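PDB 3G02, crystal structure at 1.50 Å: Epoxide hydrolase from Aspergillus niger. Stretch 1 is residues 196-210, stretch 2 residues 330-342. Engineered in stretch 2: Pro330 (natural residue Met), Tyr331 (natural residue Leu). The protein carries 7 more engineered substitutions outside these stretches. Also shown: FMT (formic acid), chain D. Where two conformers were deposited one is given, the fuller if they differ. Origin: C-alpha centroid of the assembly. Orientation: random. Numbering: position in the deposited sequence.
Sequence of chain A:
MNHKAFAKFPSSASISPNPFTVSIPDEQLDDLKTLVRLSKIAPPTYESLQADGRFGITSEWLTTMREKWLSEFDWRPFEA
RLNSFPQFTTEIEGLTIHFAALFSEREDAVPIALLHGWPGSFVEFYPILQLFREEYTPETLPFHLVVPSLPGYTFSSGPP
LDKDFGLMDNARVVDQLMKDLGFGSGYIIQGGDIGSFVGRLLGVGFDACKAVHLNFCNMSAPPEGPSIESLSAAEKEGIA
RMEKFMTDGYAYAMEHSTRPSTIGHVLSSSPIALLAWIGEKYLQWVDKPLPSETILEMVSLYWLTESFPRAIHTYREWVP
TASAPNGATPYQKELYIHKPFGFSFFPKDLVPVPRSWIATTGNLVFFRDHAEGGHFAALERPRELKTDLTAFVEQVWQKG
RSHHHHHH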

ATOM      1  N   SER A 196       6.246  14.055  16.616  0.50  9.86           N
ATOM      2  CA  SER A 196       7.458  14.880  16.561  0.50  9.78           C
ATOM      3  C   SER A 196       7.232  16.101  15.691  0.50 10.22           C
ATOM      4  O   SER A 196       7.581  17.218  16.079  0.50 10.09           O
ATOM      5  CB  SER A 196       8.657  14.090  16.033  0.50  9.90           C
ATOM      6  OG  SER A 196       9.208  13.258  17.034  0.50  8.79           O
ATOM      7  N   PHE A 197       6.638  15.890  14.517  1.00 10.47           N
ATOM      8  CA  PHE A 197       6.403  16.998  13.597  1.00 11.02           C
ATOM      9  C   PHE A 197       5.376  17.967  14.170  1.00 11.09           C
ATOM     10  O   PHE A 197       5.552  19.177  14.062  1.00 10.99           O
ATOM     11  CB  PHE A 197       6.029  16.551  12.179  1.00 11.70           C
ATOM     12  CG  PHE A 197       6.232  17.635  11.153  1.00 13.46           C
ATOM     13  CD1 PHE A 197       7.453  17.769  10.498  1.00 15.29           C
ATOM     14  CD2 PHE A 197       5.223  18.558  10.887  1.00 14.15           C
ATOM     15  CE1 PHE A 197       7.656  18.790   9.567  1.00 16.92           C
ATOM     16  CE2 PHE A 197       5.412  19.581   9.952  1.00 15.59           C
ATOM     17  CZ  PHE A 197       6.630  19.694   9.296  1.00 15.37           C
ATOM     18  N   VAL A 198       4.326  17.436  14.794  1.00 10.78           N
ATOM     19  CA  VAL A 198       3.381  18.270  15.542  1.00 10.92           C
ATOM     20  C   VAL A 198       4.136  19.056  16.620  1.00 11.15           C
ATOM     21  O   VAL A 198       3.953  20.271  16.749  1.00 11.35           O
ATOM     22  CB  VAL A 198       2.233  17.436  16.150  1.00 10.71           C
ATOM     23  CG1 VAL A 198       1.289  18.307  16.982  1.00 10.61           C
ATOM     24  CG2 VAL A 198       1.453  16.734  15.045  1.00 11.29           C
ATOM     25  N   GLY A 199       5.009  18.369  17.358  1.00 11.19           N
ATOM     26  CA  GLY A 199       5.858  19.020  18.362  1.00 11.71           C
ATOM     27  C   GLY A 199       6.763  20.107  17.801  1.00 12.16           C
ATOM     28  O   GLY A 199       6.942  21.156  18.429  1.00 12.50           O
ATOM     29  N   ARG A 200       7.338  19.860  16.627  1.00 12.43           N
ATOM     30  CA  ARG A 200       8.168  20.854  15.948  1.00 13.07           C
ATOM     31  C   ARG A 200       7.360  22.119  15.655  1.00 13.45           C
ATOM     32  O   ARG A 200       7.821  23.230  15.932  1.00 13.85           O
ATOM     33  CB  ARG A 200       8.761  20.285  14.653  1.00 13.15           C
ATOM     34  CG  ARG A 200       9.634  21.277  13.879  1.00 13.06           C
ATOM     35  CD  ARG A 200      10.425  20.614  12.758  1.00 13.38           C
ATOM     36  NE  ARG A 200      11.458  19.713  13.270  1.00 13.64           N
ATOM     37  CZ  ARG A 200      12.691  20.083  13.611  1.00 14.35           C
ATOM     38  NH1 ARG A 200      13.077  21.352  13.495  1.00 14.67           N
ATOM     39  NH2 ARG A 200      13.549  19.178  14.066  1.00 14.36           N
ATOM     40  N   LEU A 201       6.159  21.946  15.106  1.00 13.63           N
ATOM     41  CA  LEU A 201       5.289  23.081  14.784  1.00 13.68           C
ATOM     42  C   LEU A 201       4.896  23.872  16.031  1.00 13.86           C
ATOM     43  O   LEU A 201       4.840  25.108  16.000  1.00 14.20           O
ATOM     44  CB  LEU A 201       4.043  22.623  14.022  1.00 13.68           C
ATOM     45  CG  LEU A 201       4.249  22.029  12.626  1.00 13.84           C
ATOM     46  CD1 LEU A 201       2.928  21.530  12.079  1.00 14.99           C
ATOM     47  CD2 LEU A 201       4.878  23.038  11.667  1.00 13.62           C
ATOM     48  N   LEU A 202       4.638  23.162  17.126  1.00 13.86           N
ATOM     49  CA  LEU A 202       4.369  23.807  18.411  1.00 14.06           C
ATOM     50  C   LEU A 202       5.569  24.628  18.888  1.00 14.53           C
ATOM     51  O   LEU A 202       5.414  25.775  19.324  1.00 14.79           O
ATOM     52  CB  LEU A 202       3.954  22.771  19.462  1.00 13.79           C
ATOM     53  CG  LEU A 202       2.584  22.126  19.210  1.00 13.17           C
ATOM     54  CD1 LEU A 202       2.396  20.866  20.035  1.00 13.36           C
ATOM     55  CD2 LEU A 202       1.450  23.117  19.471  1.00 13.09           C
ATOM     56  N   GLY A 203       6.763  24.051  18.787  1.00 14.71           N
ATOM     57  CA  GLY A 203       7.989  24.761  19.145  1.00 15.25           C
ATOM     58  C   GLY A 203       8.217  25.996  18.291  1.00 15.83           C
ATOM     59  O   GLY A 203       8.632  27.042  18.795  1.00 15.92           O
ATOM     60  N   VAL A 204       7.927  25.873  17.001  1.00 15.95           N
ATOM     61  CA  VAL A 204       8.176  26.937  16.025  1.00 16.25           C
ATOM     62  C   VAL A 204       7.201  28.116  16.146  1.00 16.65           C
ATOM     63  O   VAL A 204       7.622  29.279  16.101  1.00 16.79           O
ATOM     64  CB  VAL A 204       8.170  26.365  14.577  1.00 16.42           C
ATOM     65  CG1 VAL A 204       8.145  27.478  13.528  1.00 16.60           C
ATOM     66  CG2 VAL A 204       9.375  25.460  14.363  1.00 16.24           C
ATOM     67  N   GLY A 205       5.916  27.820  16.316  1.00 16.60           N
ATOM     68  CA  GLY A 205       4.882  28.835  16.127  1.00 16.97           C
ATOM     69  C   GLY A 205       3.916  29.120  17.257  1.00 17.12           C
ATOM     70  O   GLY A 205       3.068  30.007  17.135  1.00 17.43           O
ATOM     71  N   PHE A 206       4.037  28.389  18.362  1.00 16.93           N
ATOM     72  CA  PHE A 206       3.090  28.523  19.463  1.00 17.07           C
ATOM     73  C   PHE A 206       3.791  29.016  20.727  1.00 17.44           C
ATOM     74  O   PHE A 206       4.651  28.328  21.284  1.00 17.39           O
ATOM     75  CB  PHE A 206       2.342  27.202  19.699  1.00 16.97           C
ATOM     76  CG  PHE A 206       1.391  26.834  18.584  1.00 16.42           C
ATOM     77  CD1 PHE A 206       1.864  26.268  17.400  1.00 16.77           C
ATOM     78  CD2 PHE A 206       0.024  27.053  18.718  1.00 16.25           C
ATOM     79  CE1 PHE A 206       0.990  25.928  16.370  1.00 16.93           C
ATOM     80  CE2 PHE A 206      -0.858  26.712  17.692  1.00 16.74           C
ATOM     81  CZ  PHE A 206      -0.371  26.152  16.517  1.00 16.29           C
ATOM     82  N   ASP A 207       3.427  30.222  21.160  1.00 17.80           N
ATOM     83  CA  ASP A 207       4.121  30.900  22.256  1.00 18.09           C
ATOM     84  C   ASP A 207       4.078  30.151  23.582  1.00 17.64           C
ATOM     85  O   ASP A 207       5.034  30.210  24.358  1.00 17.59           O
ATOM     86  CB  ASP A 207       3.577  32.316  22.447  1.00 18.58           C
ATOM     87  CG  ASP A 207       4.017  33.266  21.350  1.00 20.08           C
ATOM     88  OD1 ASP A 207       3.535  34.418  21.347  1.00 22.49           O
ATOM     89  OD2 ASP A 207       4.840  32.873  20.494  1.00 21.76           O
ATOM     90  N   ALA A 208       2.971  29.456  23.834  1.00 17.16           N
ATOM     91  CA  ALA A 208       2.791  28.700  25.072  1.00 16.62           C
ATOM     92  C   ALA A 208       3.712  27.481  25.145  1.00 16.31           C
ATOM     93  O   ALA A 208       4.033  27.010  26.233  1.00 16.20           O
ATOM     94  CB  ALA A 208       1.342  28.291  25.244  1.00 16.84           C
ATOM     95  N   CYS A 209       4.128  26.968  23.990  1.00 15.67           N
ATOM     96  CA  CYS A 209       5.107  25.885  23.957  1.00 15.53           C
ATOM     97  C   CYS A 209       6.490  26.457  24.237  1.00 15.49           C
ATOM     98  O   CYS A 209       6.992  27.267  23.462  1.00 15.73           O
ATOM     99  CB  CYS A 209       5.086  25.176  22.603  1.00 15.39           C
ATOM    100  SG  CYS A 209       6.284  23.830  22.483  1.00 15.26           S
ATOM    101  N   LYS A 210       7.104  26.030  25.339  1.00 15.36           N
ATOM    102  CA  LYS A 210       8.366  26.629  25.795  1.00 15.59           C
ATOM    103  C   LYS A 210       9.612  25.802  25.472  1.00 15.23           C
ATOM    104  O   LYS A 210      10.721  26.338  25.412  1.00 15.67           O
ATOM    105  CB  LYS A 210       8.312  26.928  27.299  1.00 15.82           C
ATOM    106  CG  LYS A 210       7.136  27.791  27.746  1.00 17.09           C
ATOM    107  CD  LYS A 210       7.204  29.205  27.179  1.00 18.77           C
ATOM    108  CE  LYS A 210       5.988  30.011  27.596  1.00 20.27           C
ATOM    109  NZ  LYS A 210       6.006  31.390  27.028  1.00 21.98           N
ATOM    110  N   PRO A 330      13.698  23.434   4.952  1.00 28.00           N
ATOM    111  CA  PRO A 330      12.709  23.925   5.921  1.00 27.46           C
ATOM    112  C   PRO A 330      13.116  23.740   7.388  1.00 26.88           C
ATOM    113  O   PRO A 330      12.842  24.614   8.212  1.00 26.67           O
ATOM    114  CB  PRO A 330      11.459  23.090   5.605  1.00 27.49           C
ATOM    115  CG  PRO A 330      11.978  21.864   4.938  1.00 27.81           C
ATOM    116  CD  PRO A 330      13.164  22.315   4.151  1.00 28.09           C
ATOM    117  N   TYR A 331      13.773  22.622   7.699  1.00 26.30           N
ATOM    118  CA  TYR A 331      14.178  22.302   9.071  1.00 25.83           C
ATOM    119  C   TYR A 331      15.243  23.256   9.617  1.00 25.44           C
ATOM    120  O   TYR A 331      15.298  23.507  10.822  1.00 25.19           O
ATOM    121  CB  TYR A 331      14.668  20.851   9.164  1.00 25.99           C
ATOM    122  CG  TYR A 331      13.569  19.812   9.047  1.00 26.03           C
ATOM    123  CD1 TYR A 331      13.091  19.410   7.799  1.00 26.15           C
ATOM    124  CD2 TYR A 331      13.019  19.226  10.184  1.00 26.08           C
ATOM    125  CE1 TYR A 331      12.080  18.455   7.688  1.00 26.31           C
ATOM    126  CE2 TYR A 331      12.008  18.269  10.084  1.00 26.11           C
ATOM    127  CZ  TYR A 331      11.544  17.890   8.836  1.00 26.32           C
ATOM    128  OH  TYR A 331      10.546  16.947   8.734  1.00 26.56           O
ATOM    129  N   GLN A 332      16.079  23.784   8.725  1.00 25.05           N
ATOM    130  CA  GLN A 332      17.151  24.708   9.102  1.00 24.82           C
ATOM    131  C   GLN A 332      16.690  26.162   9.071  1.00 24.66           C
ATOM    132  O   GLN A 332      17.323  27.037   9.668  1.00 24.69           O
ATOM    133  CB  GLN A 332      18.363  24.540   8.178  1.00 24.85           C
ATOM    134  CG  GLN A 332      19.085  23.198   8.292  1.00 24.74           C
ATOM    135  CD  GLN A 332      18.370  22.063   7.572  1.00 24.92           C
ATOM    136  OE1 GLN A 332      17.600  22.284   6.633  1.00 25.07           O
ATOM    137  NE2 GLN A 332      18.629  20.837   8.009  1.00 24.13           N
ATOM    138  N   LYS A 333      15.587  26.414   8.370  1.00 24.37           N
ATOM    139  CA  LYS A 333      15.078  27.768   8.191  1.00 24.25           C
ATOM    140  C   LYS A 333      13.756  27.977   8.930  1.00 23.70           C
ATOM    141  O   LYS A 333      13.752  28.178  10.146  1.00 23.46           O
ATOM    142  CB  LYS A 333      14.942  28.100   6.698  1.00 24.55           C
ATOM    143  CG  LYS A 333      16.264  28.332   5.970  1.00 25.79           C
ATOM    144  CD  LYS A 333      16.669  29.801   5.993  1.00 27.44           C
ATOM    145  CE  LYS A 333      18.002  30.030   5.295  1.00 28.57           C
ATOM    146  NZ  LYS A 333      19.159  29.592   6.127  1.00 29.43           N
ATOM    147  N   GLU A 334      12.642  27.907   8.201  1.00 23.24           N
ATOM    148  CA  GLU A 334      11.327  28.251   8.750  1.00 22.93           C
ATOM    149  C   GLU A 334      10.856  27.351   9.900  1.00 22.29           C
ATOM    150  O   GLU A 334      10.107  27.799  10.770  1.00 21.97           O
ATOM    151  CB  GLU A 334      10.258  28.339   7.645  1.00 23.21           C
ATOM    152  CG  GLU A 334      10.048  27.068   6.811  1.00 24.68           C
ATOM    153  CD  GLU A 334      10.868  27.034   5.520  1.00 26.44           C
ATOM    154  OE1 GLU A 334      11.907  27.727   5.430  1.00 26.97           O
ATOM    155  OE2 GLU A 334      10.468  26.300   4.589  1.00 27.82           O
ATOM    156  N   LEU A 335      11.302  26.096   9.905  1.00 21.62           N
ATOM    157  CA  LEU A 335      10.882  25.142  10.937  1.00 20.94           C
ATOM    158  C   LEU A 335      11.966  24.833  11.977  1.00 20.29           C
ATOM    159  O   LEU A 335      11.883  23.831  12.696  1.00 19.99           O
ATOM    160  CB  LEU A 335      10.348  23.848  10.306  1.00 21.02           C
ATOM    161  CG  LEU A 335       9.154  23.959   9.349  1.00 21.47           C
ATOM    162  CD1 LEU A 335       8.745  22.579   8.857  1.00 22.47           C
ATOM    163  CD2 LEU A 335       7.975  24.678   9.995  1.00 21.92           C
ATOM    164  N   TYR A 336      12.967  25.707  12.057  1.00 19.57           N
ATOM    165  CA  TYR A 336      14.007  25.626  13.079  1.00 18.96           C
ATOM    166  C   TYR A 336      13.394  25.886  14.451  1.00 18.72           C
ATOM    167  O   TYR A 336      12.660  26.858  14.633  1.00 18.54           O
ATOM    168  CB  TYR A 336      15.101  26.657  12.783  1.00 19.01           C
ATOM    169  CG  TYR A 336      16.332  26.576  13.662  1.00 18.73           C
ATOM    170  CD1 TYR A 336      17.443  25.830  13.270  1.00 18.65           C
ATOM    171  CD2 TYR A 336      16.395  27.267  14.875  1.00 18.68           C
ATOM    172  CE1 TYR A 336      18.583  25.761  14.067  1.00 18.97           C
ATOM    173  CE2 TYR A 336      17.532  27.205  15.681  1.00 18.68           C
ATOM    174  CZ  TYR A 336      18.620  26.455  15.268  1.00 18.81           C
ATOM    175  OH  TYR A 336      19.746  26.392  16.062  1.00 19.45           O
ATOM    176  N   ILE A 337      13.682  25.009  15.411  1.00 18.24           N
ATOM    177  CA  ILE A 337      13.186  25.191  16.771  1.00 18.06           C
ATOM    178  C   ILE A 337      14.159  26.073  17.552  1.00 18.47           C
ATOM    179  O   ILE A 337      15.252  25.637  17.910  1.00 18.45           O
ATOM    180  CB  ILE A 337      12.970  23.841  17.503  1.00 17.89           C
ATOM    181  CG1 ILE A 337      12.019  22.940  16.703  1.00 17.66           C
ATOM    182  CG2 ILE A 337      12.433  24.082  18.916  1.00 17.45           C
ATOM    183  CD1 ILE A 337      12.061  21.469  17.108  1.00 17.41           C
ATOM    184  N   HIS A 338      13.754  27.316  17.800  1.00 18.90           N
ATOM    185  CA  HIS A 338      14.607  28.278  18.503  1.00 19.25           C
ATOM    186  C   HIS A 338      14.577  28.104  20.022  1.00 19.14           C
ATOM    187  O   HIS A 338      15.518  28.490  20.721  1.00 19.82           O
ATOM    188  CB  HIS A 338      14.236  29.709  18.110  1.00 19.52           C
ATOM    189  CG  HIS A 338      14.554  30.038  16.685  1.00 20.10           C
ATOM    190  ND1 HIS A 338      15.813  30.424  16.277  1.00 21.40           N
ATOM    191  CD2 HIS A 338      13.782  30.032  15.574  1.00 21.12           C
ATOM    192  CE1 HIS A 338      15.801  30.646  14.974  1.00 21.72           C
ATOM    193  NE2 HIS A 338      14.581  30.415  14.523  1.00 21.40           N
ATOM    194  N   LYS A 339      13.498  27.503  20.515  1.00 18.59           N
ATOM    195  CA  LYS A 339      13.341  27.191  21.937  1.00 17.99           C
ATOM    196  C   LYS A 339      14.233  26.008  22.332  1.00 17.17           C
ATOM    197  O   LYS A 339      14.712  25.287  21.455  1.00 17.21           O
ATOM    198  CB  LYS A 339      11.874  26.894  22.241  1.00 18.11           C
ATOM    199  CG  LYS A 339      10.981  28.115  22.097  1.00 18.49           C
ATOM    200  CD  LYS A 339       9.559  27.719  21.844  1.00 19.14           C
ATOM    201  CE  LYS A 339       8.735  28.913  21.404  1.00 19.22           C
ATOM    202  NZ  LYS A 339       7.378  28.475  20.993  1.00 18.82           N
ATOM    203  N   PRO A 340      14.479  25.820  23.648  1.00 16.62           N
ATOM    204  CA  PRO A 340      15.267  24.668  24.095  1.00 16.00           C
ATOM    205  C   PRO A 340      14.750  23.367  23.483  1.00 15.34           C
ATOM    206  O   PRO A 340      13.559  23.058  23.585  1.00 15.25           O
ATOM    207  CB  PRO A 340      15.069  24.677  25.610  1.00 16.18           C
ATOM    208  CG  PRO A 340      14.859  26.113  25.938  1.00 16.53           C
ATOM    209  CD  PRO A 340      14.060  26.663  24.786  1.00 16.65           C
ATOM    210  N   PHE A 341      15.661  22.640  22.843  1.00 14.62           N
ATOM    211  CA  PHE A 341      15.335  21.478  22.025  1.00 14.25           C
ATOM    212  C   PHE A 341      16.188  20.312  22.508  1.00 13.79           C
ATOM    213  O   PHE A 341      17.398  20.449  22.691  1.00 13.77           O
ATOM    214  CB  PHE A 341      15.604  21.833  20.553  1.00 14.11           C
ATOM    215  CG  PHE A 341      15.466  20.688  19.581  1.00 14.18           C
ATOM    216  CD1 PHE A 341      14.434  19.759  19.688  1.00 14.28           C
ATOM    217  CD2 PHE A 341      16.349  20.582  18.514  1.00 14.20           C
ATOM    218  CE1 PHE A 341      14.325  18.716  18.765  1.00 14.47           C
ATOM    219  CE2 PHE A 341      16.239  19.554  17.587  1.00 14.51           C
ATOM    220  CZ  PHE A 341      15.223  18.617  17.714  1.00 14.62           C
ATOM    221  N   GLY A 342      15.536  19.175  22.752  1.00 13.36           N
ATOM    222  CA  GLY A 342      16.208  17.977  23.238  1.00 12.62           C
ATOM    223  C   GLY A 342      15.888  16.780  22.371  1.00 12.36           C
ATOM    224  O   GLY A 342      14.831  16.731  21.736  1.00 12.15           O
TER
HETATM  225  C   FMT D 409      10.368  16.232  13.228  1.00 18.33           C
HETATM  226  O1  FMT D 409      10.320  15.122  12.697  1.00 17.69           O
HETATM  227  O2  FMT D 409      11.353  16.970  13.180  1.00 18.49           O
HETATM  228  O   HOH W   1      11.077  28.285  18.085  1.00 25.01           O
HETATM  229  O   HOH W   2       6.450  30.778  19.654  1.00 26.13           O

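Long basic side chains often join distant segments of a chain by bringing their charged ends to backbone carbonyls, and the contact between these two stretches of the Aspergillus niger epoxide hydrolase illustrates the principle twice, once from each side.

Arg200, on the helix, starts sideways to the second stretch, but its side chain, t at chi1 and chi2 and m at chi3, carries the guanidinium into it. NH1 donates a hydrogen bond to Leu335 O (2.9 Å, 154°), while NE binds O2 of the formic acid at 2.7 Å. Both acceptors lie near the guanidinium plane, where the N-H bonds point, which leaves the faces free for packing: CD2 of the engineered Tyr331 covers one, 3.5 Å from Arg200 NE, and Ile337 CG1 the opposite one, 3.7 Å from Arg200 NH1.

Lys339 reaches the other way. Its nearly extended side chain brings NZ to the end of the helix, where it donates to Gly203 O (2.9 Å) and, at the last residue of the turn that follows, to Cys209 O (2.8 Å). A water accepts from Lys339 NZ and donates to Asp207 OD2, each at 2.8 Å.

Near the Arg200 end, Leu335 supplies much of the apolar packing: its CD1 lies 3.6 Å from Phe197 CZ, and its CD2 3.9 Å from Leu201 CD2. Gly203 lets Ile337 come close, since an ideal CB there would sit only 3.3 Å from Ile337 CG2.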